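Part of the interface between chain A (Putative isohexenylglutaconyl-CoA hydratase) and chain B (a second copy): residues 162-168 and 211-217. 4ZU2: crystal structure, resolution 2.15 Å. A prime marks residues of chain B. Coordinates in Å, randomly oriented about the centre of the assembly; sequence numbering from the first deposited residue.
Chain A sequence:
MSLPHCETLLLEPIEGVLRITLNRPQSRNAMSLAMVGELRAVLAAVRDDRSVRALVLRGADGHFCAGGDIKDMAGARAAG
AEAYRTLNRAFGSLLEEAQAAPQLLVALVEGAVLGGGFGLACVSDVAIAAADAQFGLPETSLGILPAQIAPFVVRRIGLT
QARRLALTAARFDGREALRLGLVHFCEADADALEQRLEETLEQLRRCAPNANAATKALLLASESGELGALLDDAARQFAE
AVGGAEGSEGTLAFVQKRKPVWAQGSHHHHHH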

# COMPACT_ATOMS: atom_id res chain seq x y z
N ALA A 162 -3.98 5.15 -7.68
CA ALA A 162 -3.94 6.60 -7.78
C ALA A 162 -3.71 6.99 -9.20
O ALA A 162 -4.34 7.93 -9.69
CB ALA A 162 -2.84 7.23 -6.89
N ARG A 163 -2.80 6.26 -9.85
CA ARG A 163 -2.48 6.53 -11.24
C ARG A 163 -3.73 6.47 -12.14
O ARG A 163 -3.86 7.29 -13.01
CB ARG A 163 -1.35 5.64 -11.77
CG ARG A 163 -1.56 4.12 -11.70
CD ARG A 163 -0.25 3.41 -11.54
NE ARG A 163 0.67 3.70 -12.65
CZ ARG A 163 1.85 3.11 -12.81
NH1 ARG A 163 2.31 2.20 -11.93
NH2 ARG A 163 2.58 3.45 -13.84
N ARG A 164 -4.65 5.53 -11.89
CA ARG A 164 -5.84 5.39 -12.72
C ARG A 164 -6.78 6.55 -12.47
O ARG A 164 -7.28 7.12 -13.40
CB ARG A 164 -6.59 4.07 -12.45
CG ARG A 164 -7.87 3.91 -13.27
CD ARG A 164 -8.54 2.54 -13.10
NE ARG A 164 -9.36 2.47 -11.90
CZ ARG A 164 -10.57 3.01 -11.77
NH1 ARG A 164 -11.14 3.65 -12.77
NH2 ARG A 164 -11.24 2.88 -10.64
N LEU A 165 -7.00 6.90 -11.20
CA LEU A 165 -7.96 7.94 -10.88
C LEU A 165 -7.53 9.27 -11.46
O LEU A 165 -8.34 9.98 -12.08
CB LEU A 165 -8.21 8.06 -9.37
CG LEU A 165 -8.60 6.75 -8.68
CD1 LEU A 165 -9.21 7.04 -7.31
CD2 LEU A 165 -9.50 5.94 -9.54
N ALA A 166 -6.24 9.56 -11.27
CA ALA A 166 -5.62 10.79 -11.66
C ALA A 166 -5.46 10.98 -13.19
O ALA A 166 -5.62 12.08 -13.70
CB ALA A 166 -4.27 10.91 -10.98
N LEU A 167 -5.09 9.92 -13.89
CA LEU A 167 -4.81 10.02 -15.30
C LEU A 167 -6.03 9.72 -16.23
O LEU A 167 -5.89 9.76 -17.45
CB LEU A 167 -3.63 9.12 -15.64
CG LEU A 167 -2.42 9.39 -14.74
CD1 LEU A 167 -1.35 8.35 -14.98
CD2 LEU A 167 -1.86 10.83 -14.92
N THR A 168 -7.20 9.43 -15.64
CA THR A 168 -8.44 9.15 -16.39
C THR A 168 -9.61 10.01 -15.87
O THR A 168 -10.68 9.99 -16.44
CB THR A 168 -8.84 7.57 -16.35
OG1 THR A 168 -9.29 7.18 -15.04
CG2 THR A 168 -7.69 6.69 -16.74
N ALA B 211 -0.92 17.73 -19.02
CA ALA B 211 -1.43 17.62 -17.68
C ALA B 211 -1.24 16.20 -17.13
O ALA B 211 -0.88 16.05 -15.97
CB ALA B 211 -2.91 17.99 -17.63
N ASN B 212 -1.47 15.19 -17.97
CA ASN B 212 -1.32 13.80 -17.55
C ASN B 212 0.14 13.45 -17.25
O ASN B 212 0.44 12.79 -16.27
CB ASN B 212 -1.85 12.83 -18.61
CG ASN B 212 -3.24 12.31 -18.31
OD1 ASN B 212 -3.89 12.62 -17.28
ND2 ASN B 212 -3.74 11.53 -19.24
N ALA B 213 1.04 13.85 -18.13
CA ALA B 213 2.47 13.61 -17.96
C ALA B 213 3.05 14.16 -16.65
O ALA B 213 3.87 13.52 -15.99
CB ALA B 213 3.21 14.16 -19.08
N ALA B 214 2.64 15.36 -16.28
CA ALA B 214 3.21 16.00 -15.09
C ALA B 214 2.57 15.46 -13.80
O ALA B 214 3.22 15.36 -12.75
CB ALA B 214 3.09 17.56 -15.20
N THR B 215 1.31 15.09 -13.89
CA THR B 215 0.61 14.49 -12.77
C THR B 215 1.26 13.17 -12.44
O THR B 215 1.51 12.83 -11.26
CB THR B 215 -0.84 14.29 -13.09
OG1 THR B 215 -1.47 15.58 -13.25
CG2 THR B 215 -1.55 13.52 -11.97
N LYS B 216 1.54 12.43 -13.51
CA LYS B 216 2.14 11.13 -13.41
C LYS B 216 3.48 11.21 -12.72
O LYS B 216 3.71 10.47 -11.74
CB LYS B 216 2.34 10.44 -14.77
CG LYS B 216 2.53 8.93 -14.62
CD LYS B 216 3.07 8.25 -15.88
CE LYS B 216 2.69 6.79 -15.92
NZ LYS B 216 2.62 6.24 -17.28
N ALA B 217 4.34 12.08 -13.24
CA ALA B 217 5.66 12.26 -12.64
C ALA B 217 5.54 12.59 -11.15
O ALA B 217 6.31 12.07 -10.33
CB ALA B 217 6.47 13.32 -13.38

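Two helical stretches from two copies of the hydratase pack nearly antiparallel, their N-to-C directions 155° apart and their axes 9.6 Å apart at closest approach; together they bury 286 Å². The register runs accordingly: Arg163 lies across from Lys216′, Ala166 from Thr215′ and Leu167 from Asn212′, where the backbones come nearest, CA of Leu167 to CA of Asn212′ at 5.6 Å.

Van der Waals packing centres on Leu167, which has 101 Å² covered by the other stretch. Its CA-to-CB bond points sideways, but the m,t rotamer brings the branched end to the partner helix. CD2 lies 4.0 Å from CG2 of Thr215′ and makes a carbon-oxygen contact of 3.3 Å with the backbone O of Asn212′, an oxygen already accepting the helical hydrogen bond from N of Lys216′. CD1 meets the aliphatic part of Lys216′, 3.9 Å from CG. Beside Leu167, Ala166 points toward the partner, and its CB touches CG2 of Thr215′ at 3.9 Å; two small side chains pointing toward each other fill the 7.3 Å between CA of Ala166 and CA of Thr215′. The m rotamer of Thr215′ divides its work: CG2 faces Ala166 and Leu167, while OG1 turns back to its own helix and donates to O of Ala211′ at 2.8 Å. The hydroxyl is thus satisfied without a partner across the interface.

Direct polar bonding between the stretches is slight. ND2 of Asn212′ donates a weak hydrogen bond to the backbone O of Leu167, 3.3 Å long with an N-H...acceptor angle of 136°. The side chain reaches it from a sideways CA-to-CB bond, with chi1 between wells at -100°. The amide's other end gains no such bond here: OD1 of Asn212′ lies 3.5 Å from O of Leu167, but both are acceptors; OD1 also lies 3.6 Å from CD2 of Leu167.

At the other end of the contact CE of Lys216′ meets the guanidinium of Arg163. Lys216′ is extended, all four chi angles t, and its CE lies 3.9 Å from NH2 of Arg163, at the edge of the guanidinium and near its plane. The like charges are close, with NH2 of Arg163 4.4 Å from NZ of Lys216′, so this pair adds packing rather than charge attraction. The polar groups of both side chains are hydrogen-bonded elsewhere in the structure. The length of Lys216′ suits its place, giving CG to Leu167 and CE to Arg163; Arg163, sideways at CA-to-CB, needs its length to bring the guanidinium within reach.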